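PDB 6IO1: aminotransferase, class III from Thermomicrobium roseum, which probably transfers amino groups between amines and carbonyl compounds as a thermostable, (S)-enantioselective omega-transaminase dependent on pyridoxal 5'-phosphate. Local coordinates for residues B[133-138]-B[305-310]; B[227-232]-B[374-379]; B[259-264]-B[273-278]. One frame throughout, in Å; residues are numbered along the deposited sequence.

Contact 1. Residues B[133-138]-B[305-310]; sequences RYYWWL and DEIAET
Tyr135 and Ile307 bring their CA atoms to 6.7 Å where the helical segments 133-138 and 305-310 pass each other, their axes 10.1 Å apart at closest approach and crossing at 62°. The Tyr135 ring fills the gap between them: CG stands anti to the backbone N (chi1 165°), and partners meet the ring on different sides. Ile307 lays CG1 over one face, 4.2 Å from the centroid of the Tyr135 ring, as a CH-pi contact. Thr310 approaches obliquely, OG1 lying 3.4 Å from Tyr135 CE1. At the edge, in the ring plane, Tyr135 OH donates to Glu306 OE2 over 2.9 Å, using the anti lone pair of that oxygen; the carboxylate plane is turned 84° from the ring. The same OE2 holds a salt bridge with Lys139, so two donors grip it. CE2 of Tyr135 sits over the centre of the Trp136 ring. Helix 121-138 rests on the seven-stranded mixed sheet of the large domain of a class-III aminotransferase, Tyr135 and Trp136 touching Leu256 of strand 256-260; helix 305-312 follows directly on strand 299-304 of that sheet. An alanine in place of Tyr135 would probably open a gap beside Ile307 and Thr310 and leave Glu306 OE2 without its hydroxyl donor. Thr310 OG1 turns back to its own helix, bonding to Glu306 O at 3.1 Å. The backbone N reaches that oxygen from the opposite face. Leu138 CD1 touches Thr310 O at 3.6 Å, and the leucine side chain also packs on Leu311, while Glu309 salt-bridges Arg30 of the second subunit.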
loop_
_atom_site.group_PDB
_atom_site.type_symbol
_atom_site.label_atom_id
_atom_site.label_comp_id
_atom_site.label_asym_id
_atom_site.label_seq_id
_atom_site.Cartn_x
_atom_site.Cartn_y
_atom_site.Cartn_z
ATOM N N ARG B 133 -1.113 -16.433 9.879
ATOM C CA ARG B 133 -2.401 -17.048 10.183
ATOM C C ARG B 133 -2.752 -18.130 9.165
ATOM O O ARG B 133 -3.236 -19.207 9.534
ATOM C CB ARG B 133 -3.487 -15.976 10.255
ATOM C CG ARG B 133 -3.332 -15.069 11.468
ATOM C CD ARG B 133 -4.245 -13.858 11.419
ATOM N NE ARG B 133 -4.402 -13.262 12.743
ATOM C CZ ARG B 133 -4.960 -12.079 12.974
ATOM N NH1 ARG B 133 -5.409 -11.346 11.966
ATOM N NH2 ARG B 133 -5.058 -11.623 14.216
ATOM N N TYR B 134 -2.505 -17.867 7.880
ATOM C CA TYR B 134 -2.763 -18.850 6.832
ATOM C C TYR B 134 -1.867 -20.074 6.984
ATOM O O TYR B 134 -2.285 -21.199 6.692
ATOM C CB TYR B 134 -2.561 -18.193 5.467
ATOM C CG TYR B 134 -2.831 -19.077 4.274
ATOM C CD1 TYR B 134 -4.048 -19.727 4.121
ATOM C CD2 TYR B 134 -1.870 -19.245 3.286
ATOM C CE1 TYR B 134 -4.296 -20.528 3.023
ATOM C CE2 TYR B 134 -2.108 -20.042 2.186
ATOM C CZ TYR B 134 -3.322 -20.681 2.057
ATOM O OH TYR B 134 -3.558 -21.477 0.961
ATOM N N TYR B 135 -0.624 -19.867 7.420
ATOM C CA TYR B 135 0.295 -20.974 7.657
ATOM C C TYR B 135 -0.243 -21.893 8.738
ATOM O O TYR B 135 -0.272 -23.119 8.573
ATOM C CB TYR B 135 1.672 -20.422 8.038
ATOM C CG TYR B 135 2.634 -21.423 8.647
ATOM C CD1 TYR B 135 3.490 -22.166 7.847
ATOM C CD2 TYR B 135 2.705 -21.602 10.025
ATOM C CE1 TYR B 135 4.379 -23.072 8.398
ATOM C CE2 TYR B 135 3.588 -22.509 10.585
ATOM C CZ TYR B 135 4.423 -23.239 9.766
ATOM O OH TYR B 135 5.304 -24.141 10.317
ATOM N N TRP B 136 -0.674 -21.317 9.862
ATOM C CA TRP B 136 -1.253 -22.150 10.914
ATOM C C TRP B 136 -2.558 -22.799 10.460
ATOM O O TRP B 136 -2.864 -23.931 10.850
ATOM C CB TRP B 136 -1.451 -21.335 12.189
ATOM C CG TRP B 136 -0.154 -21.040 12.873
ATOM C CD1 TRP B 136 0.363 -19.811 13.149
ATOM C CD2 TRP B 136 0.808 -21.995 13.349
ATOM N NE1 TRP B 136 1.579 -19.937 13.776
ATOM C CE2 TRP B 136 1.876 -21.267 13.910
ATOM C CE3 TRP B 136 0.866 -23.393 13.360
ATOM C CZ2 TRP B 136 2.987 -21.888 14.475
ATOM C CZ3 TRP B 136 1.973 -24.008 13.921
ATOM C CH2 TRP B 136 3.018 -23.255 14.470
ATOM N N TRP B 137 -3.342 -22.095 9.637
ATOM C CA TRP B 137 -4.570 -22.674 9.098
ATOM C C TRP B 137 -4.276 -23.901 8.242
ATOM O O TRP B 137 -4.972 -24.918 8.339
ATOM C CB TRP B 137 -5.327 -21.618 8.290
ATOM C CG TRP B 137 -6.672 -22.053 7.778
ATOM C CD1 TRP B 137 -7.840 -22.105 8.483
ATOM C CD2 TRP B 137 -6.990 -22.473 6.445
ATOM N NE1 TRP B 137 -8.862 -22.542 7.675
ATOM C CE2 TRP B 137 -8.367 -22.774 6.419
ATOM C CE3 TRP B 137 -6.244 -22.628 5.273
ATOM C CZ2 TRP B 137 -9.011 -23.221 5.267
ATOM C CZ3 TRP B 137 -6.886 -23.073 4.130
ATOM C CH2 TRP B 137 -8.256 -23.364 4.135
ATOM N N LEU B 138 -3.248 -23.819 7.394
ATOM C CA LEU B 138 -2.865 -24.957 6.565
ATOM C C LEU B 138 -2.355 -26.120 7.407
ATOM O O LEU B 138 -2.456 -27.280 6.991
ATOM C CB LEU B 138 -1.801 -24.533 5.553
ATOM C CG LEU B 138 -2.272 -23.673 4.379
ATOM C CD1 LEU B 138 -1.081 -23.164 3.586
ATOM C CD2 LEU B 138 -3.219 -24.454 3.483
ATOM N N ASP B 305 12.031 -21.204 4.364
ATOM C CA ASP B 305 11.722 -22.316 3.474
ATOM C C ASP B 305 10.583 -23.173 4.014
ATOM O O ASP B 305 9.798 -23.718 3.232
ATOM C CB ASP B 305 12.971 -23.165 3.250
ATOM C CG ASP B 305 12.868 -24.024 2.014
ATOM O OD1 ASP B 305 12.842 -23.462 0.901
ATOM O OD2 ASP B 305 12.806 -25.263 2.156
ATOM N N GLU B 306 10.483 -23.316 5.337
ATOM C CA GLU B 306 9.415 -24.124 5.920
ATOM C C GLU B 306 8.043 -23.507 5.660
ATOM O O GLU B 306 7.108 -24.196 5.231
ATOM C CB GLU B 306 9.659 -24.293 7.421
ATOM C CG GLU B 306 8.401 -24.476 8.254
ATOM C CD GLU B 306 7.785 -25.850 8.093
ATOM O OE1 GLU B 306 8.474 -26.758 7.582
ATOM O OE2 GLU B 306 6.612 -26.022 8.483
ATOM N N ILE B 307 7.908 -22.202 5.913
ATOM C CA ILE B 307 6.633 -21.521 5.694
ATOM C C ILE B 307 6.253 -21.568 4.219
ATOM O O ILE B 307 5.097 -21.833 3.862
ATOM C CB ILE B 307 6.704 -20.074 6.215
ATOM C CG1 ILE B 307 6.767 -20.064 7.743
ATOM C CG2 ILE B 307 5.517 -19.261 5.718
ATOM C CD1 ILE B 307 6.916 -18.685 8.337
ATOM N N ALA B 308 7.220 -21.297 3.341
ATOM C CA ALA B 308 6.952 -21.325 1.908
ATOM C C ALA B 308 6.560 -22.720 1.444
ATOM O O ALA B 308 5.675 -22.871 0.595
ATOM C CB ALA B 308 8.172 -20.830 1.138
ATOM N N GLU B 309 7.227 -23.752 1.965
ATOM C CA GLU B 309 6.876 -25.123 1.607
ATOM C C GLU B 309 5.458 -25.454 2.052
ATOM O O GLU B 309 4.692 -26.080 1.308
ATOM C CB GLU B 309 7.878 -26.094 2.231
ATOM C CG GLU B 309 7.725 -27.534 1.781
ATOM C CD GLU B 309 8.380 -27.794 0.441
ATOM O OE1 GLU B 309 9.264 -27.004 0.046
ATOM O OE2 GLU B 309 8.013 -28.791 -0.216
ATOM N N THR B 310 5.088 -25.025 3.261
ATOM C CA THR B 310 3.726 -25.243 3.740
ATOM C C THR B 310 2.715 -24.550 2.834
ATOM O O THR B 310 1.696 -25.140 2.455
ATOM C CB THR B 310 3.588 -24.748 5.180
ATOM O OG1 THR B 310 4.424 -25.533 6.040
ATOM C CG2 THR B 310 2.143 -24.861 5.647
#

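Contact 2. Residues B[227-232]-B[374-379]; sequences EPVQGA and RGKGLM. With PMP (4'-deoxy-4'-aminopyridoxal-5'-phosphate), chain C.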
loop_
_atom_site.group_PDB
_atom_site.type_symbol
_atom_site.label_atom_id
_atom_site.label_comp_id
_atom_site.label_asym_id
_atom_site.label_seq_id
_atom_site.Cartn_x
_atom_site.Cartn_y
_atom_site.Cartn_z
ATOM N N GLU B 227 9.867 -4.678 15.856
ATOM C CA GLU B 227 11.024 -4.038 15.245
ATOM C C GLU B 227 12.270 -4.324 16.077
ATOM O O GLU B 227 12.192 -4.360 17.309
ATOM C CB GLU B 227 10.821 -2.529 15.144
ATOM C CG GLU B 227 9.488 -2.103 14.544
ATOM C CD GLU B 227 9.013 -0.761 15.075
ATOM O OE1 GLU B 227 9.505 0.281 14.593
ATOM O OE2 GLU B 227 8.146 -0.748 15.974
ATOM N N PRO B 228 13.426 -4.552 15.445
ATOM C CA PRO B 228 14.654 -4.720 16.244
ATOM C C PRO B 228 14.925 -3.516 17.126
ATOM O O PRO B 228 15.216 -3.665 18.320
ATOM C CB PRO B 228 15.740 -4.919 15.176
ATOM C CG PRO B 228 15.008 -5.394 13.964
ATOM C CD PRO B 228 13.669 -4.721 14.004
ATOM N N VAL B 229 14.829 -2.317 16.560
ATOM C CA VAL B 229 14.790 -1.073 17.316
ATOM C C VAL B 229 13.501 -0.361 16.936
ATOM O O VAL B 229 13.292 -0.037 15.760
ATOM C CB VAL B 229 16.012 -0.185 17.030
ATOM C CG1 VAL B 229 15.880 1.146 17.754
ATOM C CG2 VAL B 229 17.292 -0.895 17.435
ATOM N N GLN B 230 12.635 -0.132 17.921
ATOM C CA GLN B 230 11.389 0.575 17.653
ATOM C C GLN B 230 11.708 1.985 17.180
ATOM O O GLN B 230 12.510 2.686 17.796
ATOM C CB GLN B 230 10.517 0.608 18.909
ATOM C CG GLN B 230 9.946 -0.749 19.296
ATOM C CD GLN B 230 9.338 -0.759 20.685
ATOM O OE1 GLN B 230 10.004 -0.444 21.671
ATOM N NE2 GLN B 230 8.065 -1.128 20.770
ATOM N N GLY B 231 11.099 2.395 16.072
ATOM C CA GLY B 231 11.465 3.658 15.460
ATOM C C GLY B 231 10.491 4.790 15.700
ATOM O O GLY B 231 10.830 5.778 16.360
ATOM N N ALA B 232 9.275 4.663 15.165
ATOM C CA ALA B 232 8.283 5.717 15.340
ATOM C C ALA B 232 7.837 5.828 16.792
ATOM O O ALA B 232 7.473 6.920 17.245
ATOM C CB ALA B 232 7.083 5.468 14.430
ATOM N N ARG B 374 19.443 8.825 23.031
ATOM C CA ARG B 374 19.650 7.417 22.727
ATOM C C ARG B 374 19.695 7.226 21.220
ATOM O O ARG B 374 19.177 8.045 20.461
ATOM C CB ARG B 374 18.559 6.533 23.348
ATOM C CG ARG B 374 17.139 6.899 22.952
ATOM C CD ARG B 374 16.138 6.029 23.692
ATOM N NE ARG B 374 14.755 6.398 23.398
ATOM C CZ ARG B 374 14.058 7.296 24.087
ATOM N NH1 ARG B 374 14.612 7.915 25.121
ATOM N NH2 ARG B 374 12.805 7.567 23.751
ATOM N N GLY B 375 20.360 6.162 20.788
ATOM C CA GLY B 375 20.434 5.887 19.369
ATOM C C GLY B 375 21.065 4.548 19.075
ATOM O O GLY B 375 21.824 3.999 19.882
ATOM N N LYS B 376 20.734 4.033 17.895
ATOM C CA LYS B 376 21.359 2.850 17.321
ATOM C C LYS B 376 21.602 3.125 15.847
ATOM O O LYS B 376 20.660 3.443 15.112
ATOM C CB LYS B 376 20.490 1.605 17.505
ATOM C CG LYS B 376 21.129 0.340 16.965
ATOM C CD LYS B 376 22.420 0.017 17.697
ATOM C CE LYS B 376 23.070 -1.231 17.128
ATOM N NZ LYS B 376 24.425 -1.462 17.702
ATOM N N GLY B 377 22.860 3.031 15.425
ATOM C CA GLY B 377 23.184 3.356 14.048
ATOM C C GLY B 377 22.814 4.797 13.774
ATOM O O GLY B 377 23.148 5.704 14.543
ATOM N N LEU B 378 22.083 5.018 12.688
ATOM C CA LEU B 378 21.652 6.358 12.319
ATOM C C LEU B 378 20.286 6.722 12.889
ATOM O O LEU B 378 19.755 7.787 12.555
ATOM C CB LEU B 378 21.649 6.510 10.799
ATOM C CG LEU B 378 22.993 6.984 10.247
ATOM C CD1 LEU B 378 22.879 7.282 8.775
ATOM C CD2 LEU B 378 23.486 8.208 11.004
ATOM N N MET B 379 19.704 5.869 13.731
ATOM C CA MET B 379 18.448 6.184 14.401
ATOM C C MET B 379 18.765 6.846 15.736
ATOM O O MET B 379 19.370 6.215 16.607
ATOM C CB MET B 379 17.617 4.920 14.615
ATOM C CG MET B 379 17.394 4.097 13.359
ATOM S SD MET B 379 16.595 2.516 13.695
ATOM C CE MET B 379 15.152 3.053 14.610
HETATM N N1 PMP C . 6.632 -0.548 9.738
HETATM C C2 PMP C . 7.453 0.304 10.350
HETATM C C2A PMP C . 8.536 -0.240 11.230
HETATM C C3 PMP C . 7.307 1.685 10.175
HETATM O O3 PMP C . 8.162 2.534 10.815
HETATM C C4 PMP C . 6.291 2.177 9.349
HETATM C C4A PMP C . 6.114 3.661 9.146
HETATM N N4A PMP C . 7.374 4.400 9.270
HETATM C C5 PMP C . 5.438 1.263 8.714
HETATM C C6 PMP C . 5.655 -0.083 8.944
HETATM C C5A PMP C . 4.330 1.729 7.819
HETATM O O4P PMP C . 4.802 1.864 6.442
HETATM P P PMP C . 3.859 2.476 5.283
HETATM O O1P PMP C . 4.685 2.427 4.012
HETATM O O2P PMP C . 2.635 1.584 5.227
HETATM O O3P PMP C . 3.537 3.891 5.723
#
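The Val229 and Met379 side chains run antiparallel, side by side, and the contact turns on how the two branches of Val229 are shared. Branch CG1 takes the methionine, with Met379 CE 3.7 Å from Val229 CG1. The methionine chain runs extended to SD and then bends (chi3 53°), so that its terminal methyl, Met379 CE, also settles against the backbone of the loop, 3.8 Å from Gly231 CA. Branch CG2 meets Lys376 instead: the two side chains lie roughly perpendicular, Val229 CG2 lying 4.1 Å from Lys376 CG. Only the foot of the lysine takes part; the chain bends at chi2, turning CD away from the valine, and NZ ends in a hydrogen bond with Gln277. Lys376 and Met379 flank a type II' turn with Gly377 and Leu378 at its corners, closed by Lys376 N to Met379 O at 2.9 Å and by Met379 N to Lys376 O at 3.0 Å. It is the tight end of the beta hairpin of strands 370-376 and 379-384, which belongs to the small domain, whereas 227-232 is the loop leaving strand 221-226 of the large domain. That loop folds back on itself: Gly231 N donates to Glu227 OE1 over 3.0 Å at 159°, arriving from above the carboxylate plane. Glu227 OE2 is bonded to Tyr154 N, and Glu227 OE1 also lies 3.5 Å from the methyl C2A of the PMP cofactor. No hydrogen bond crosses between the two segments. The chemistry therefore implies a division of labour: dispersion between methyl and methylene groups joins hairpin to loop, while directional bonds, from Gly231 N within the loop and from Tyr154 N outside it, hold Glu227 beside the cofactor.

Contact 3. Residues B[259-264]-B[273-278]; sequences LDEVIT and FGMQQY. With PMP (4'-deoxy-4'-aminopyridoxal-5'-phosphate), chain C.
Glu261 grips the start of the short helix 274-278 with both carboxylate oxygens; its CG stands anti to the carbonyl carbon (chi1 -66°) and the chain bends at chi2. OE1 of Glu261 accepts from Gly274 N at 2.8 Å, on its syn lone pair, with an N-H...O angle of 156°. OE2 of Glu261 takes Met275 N at 2.7 Å, also on the syn side but at 144° and slightly out of the carboxylate plane. A third donor comes from the glutamate's own segment: Thr264 OG1 gives a hydrogen bond to Glu261 OE1 over 2.7 Å, from above that plane. Three bonds thus satisfy this buried carboxylate and fix its rotation, and two N-H groups at a helix N-terminus would be expected to favour its ionised form. A CB on Gly274 would come tight against both Glu261 OE1 and Thr264 OG1, so the glycine suits the fit. Next to this polar knot, Leu259 CD2 packs on Met275 CB at 3.6 Å.

Asp260 points its carboxylate elsewhere. Its OD1 accepts from Val262 N at 3.0 Å, an Asx turn that holds the group in place, while OD2 is bonded by His155 and Asn125 and lies 3.1 Å from N1 of PMP. Val262 lays CG1 over a face of the pyridine ring, with CB 3.6 Å from PMP N1. The segments belong to a beta-alpha-beta unit of strand 256-260, helix 274-278 and strand 284-287, and an aspartate at the strand end facing the pyridine nitrogen is the hallmark of the cofactor site in fold type I aminotransferases.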
loop_
_atom_site.group_PDB
_atom_site.type_symbol
_atom_site.label_atom_id
_atom_site.label_comp_id
_atom_site.label_asym_id
_atom_site.label_seq_id
_atom_site.Cartn_x
_atom_site.Cartn_y
_atom_site.Cartn_z
ATOM N N LEU B 259 9.893 -10.222 12.163
ATOM C CA LEU B 259 10.795 -9.108 12.423
ATOM C C LEU B 259 10.498 -7.990 11.433
ATOM O O LEU B 259 10.586 -8.190 10.217
ATOM C CB LEU B 259 12.256 -9.544 12.324
ATOM C CG LEU B 259 13.211 -8.725 13.193
ATOM C CD1 LEU B 259 12.864 -8.880 14.667
ATOM C CD2 LEU B 259 14.651 -9.121 12.931
ATOM N N ASP B 260 10.154 -6.818 11.959
ATOM C CA ASP B 260 9.800 -5.658 11.144
ATOM C C ASP B 260 11.075 -4.861 10.903
ATOM O O ASP B 260 11.518 -4.098 11.764
ATOM C CB ASP B 260 8.725 -4.829 11.843
ATOM C CG ASP B 260 8.264 -3.632 11.022
ATOM O OD1 ASP B 260 8.978 -3.206 10.095
ATOM O OD2 ASP B 260 7.168 -3.112 11.315
ATOM N N GLU B 261 11.661 -5.028 9.718
ATOM C CA GLU B 261 12.882 -4.333 9.334
ATOM C C GLU B 261 12.612 -3.164 8.394
ATOM O O GLU B 261 13.496 -2.782 7.622
ATOM C CB GLU B 261 13.867 -5.311 8.694
ATOM C CG GLU B 261 14.387 -6.381 9.640
ATOM C CD GLU B 261 15.833 -6.158 10.037
ATOM O OE1 GLU B 261 16.332 -5.027 9.864
ATOM O OE2 GLU B 261 16.472 -7.117 10.520
ATOM N N VAL B 262 11.400 -2.603 8.433
ATOM C CA VAL B 262 11.041 -1.522 7.516
ATOM C C VAL B 262 11.970 -0.327 7.699
ATOM O O VAL B 262 12.420 0.283 6.721
ATOM C CB VAL B 262 9.561 -1.135 7.704
ATOM C CG1 VAL B 262 9.269 0.211 7.065
ATOM C CG2 VAL B 262 8.657 -2.210 7.114
ATOM N N ILE B 263 12.287 0.017 8.944
ATOM C CA ILE B 263 13.197 1.127 9.217
ATOM C C ILE B 263 14.636 0.647 9.344
ATOM O O ILE B 263 15.543 1.189 8.705
ATOM C CB ILE B 263 12.755 1.881 10.490
ATOM C CG1 ILE B 263 11.458 2.650 10.250
ATOM C CG2 ILE B 263 13.853 2.825 10.955
ATOM C CD1 ILE B 263 11.037 3.495 11.433
ATOM N N THR B 264 14.864 -0.377 10.170
ATOM C CA THR B 264 16.222 -0.836 10.439
ATOM C C THR B 264 16.880 -1.443 9.207
ATOM O O THR B 264 18.112 -1.445 9.106
ATOM C CB THR B 264 16.213 -1.858 11.577
ATOM O OG1 THR B 264 15.373 -2.963 11.222
ATOM C CG2 THR B 264 15.693 -1.223 12.857
ATOM N N PHE B 273 21.111 -5.556 7.982
ATOM C CA PHE B 273 19.815 -5.749 8.612
ATOM C C PHE B 273 19.971 -5.780 10.124
ATOM O O PHE B 273 21.014 -6.176 10.652
ATOM C CB PHE B 273 19.140 -7.035 8.124
ATOM C CG PHE B 273 18.932 -7.076 6.639
ATOM C CD1 PHE B 273 18.073 -6.181 6.023
ATOM C CD2 PHE B 273 19.598 -8.005 5.857
ATOM C CE1 PHE B 273 17.880 -6.213 4.655
ATOM C CE2 PHE B 273 19.408 -8.043 4.489
ATOM C CZ PHE B 273 18.548 -7.146 3.888
ATOM N N GLY B 274 18.917 -5.344 10.818
ATOM C CA GLY B 274 18.947 -5.324 12.269
ATOM C C GLY B 274 19.035 -6.702 12.895
ATOM O O GLY B 274 19.549 -6.847 14.009
ATOM N N MET B 275 18.520 -7.729 12.205
ATOM C CA MET B 275 18.611 -9.093 12.725
ATOM C C MET B 275 20.058 -9.491 12.984
ATOM O O MET B 275 20.346 -10.221 13.940
ATOM C CB MET B 275 17.934 -10.085 11.767
ATOM C CG MET B 275 18.545 -10.190 10.370
ATOM S SD MET B 275 17.462 -10.982 9.160
ATOM C CE MET B 275 17.816 -12.718 9.426
ATOM N N GLN B 276 20.981 -9.033 12.136
ATOM C CA GLN B 276 22.393 -9.330 12.354
ATOM C C GLN B 276 22.916 -8.654 13.616
ATOM O O GLN B 276 23.729 -9.236 14.343
ATOM C CB GLN B 276 23.221 -8.907 11.141
ATOM C CG GLN B 276 24.693 -9.267 11.271
ATOM C CD GLN B 276 25.475 -9.045 9.993
ATOM O OE1 GLN B 276 24.904 -8.757 8.942
ATOM N NE2 GLN B 276 26.794 -9.181 10.077
ATOM N N GLN B 277 22.465 -7.427 13.891
ATOM C CA GLN B 277 22.915 -6.725 15.089
ATOM C C GLN B 277 22.566 -7.501 16.350
ATOM O O GLN B 277 23.385 -7.612 17.270
ATOM C CB GLN B 277 22.292 -5.330 15.154
ATOM C CG GLN B 277 22.795 -4.351 14.114
ATOM C CD GLN B 277 24.028 -3.597 14.566
ATOM O OE1 GLN B 277 24.487 -3.754 15.697
ATOM N NE2 GLN B 277 24.565 -2.761 13.685
ATOM N N TYR B 278 21.355 -8.050 16.409
ATOM C CA TYR B 278 20.823 -8.636 17.629
ATOM C C TYR B 278 20.811 -10.158 17.606
ATOM O O TYR B 278 20.225 -10.775 18.501
ATOM C CB TYR B 278 19.425 -8.075 17.890
ATOM C CG TYR B 278 19.469 -6.586 18.156
ATOM C CD1 TYR B 278 19.835 -6.100 19.402
ATOM C CD2 TYR B 278 19.188 -5.669 17.151
ATOM C CE1 TYR B 278 19.897 -4.745 19.652
ATOM C CE2 TYR B 278 19.247 -4.308 17.391
ATOM C CZ TYR B 278 19.602 -3.853 18.645
ATOM O OH TYR B 278 19.666 -2.503 18.898
HETATM N N1 PMP C . 6.632 -0.548 9.738
HETATM C C2 PMP C . 7.453 0.304 10.350
HETATM C C2A PMP C . 8.536 -0.240 11.230
HETATM C C3 PMP C . 7.307 1.685 10.175
HETATM O O3 PMP C . 8.162 2.534 10.815
HETATM C C4 PMP C . 6.291 2.177 9.349
HETATM C C4A PMP C . 6.114 3.661 9.146
HETATM N N4A PMP C . 7.374 4.400 9.270
HETATM C C5 PMP C . 5.438 1.263 8.714
HETATM C C6 PMP C . 5.655 -0.083 8.944
HETATM C C5A PMP C . 4.330 1.729 7.819
HETATM O O4P PMP C . 4.802 1.864 6.442
HETATM P P PMP C . 3.859 2.476 5.283
HETATM O O1P PMP C . 4.685 2.427 4.012
HETATM O O2P PMP C . 2.635 1.584 5.227
HETATM O O3P PMP C . 3.537 3.891 5.723
#

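How the contacts relate
Contacts 2 and 3 form one neighbourhood at the cofactor, their centres about 9 Å apart. Val229 CG2 of contact 2 lies 3.2 Å from Tyr278 OH of contact 3, and Pro228 CD of contact 2 lies 3.2 Å from Asp260 O of contact 3. Both contacts touch PMP, with Glu227 and Asp260 each beside its C2A methyl; Thr323 of the second subunit also hydrogen-bonds PMP through its backbone N. Contact 1 stands apart, its nearest atoms about 10 Å from contact 3 and 16 Å from contact 2. It shares the large-domain sheet with contact 3 through strand 256-260, which supports Tyr135 by Leu256 and ends at Asp260.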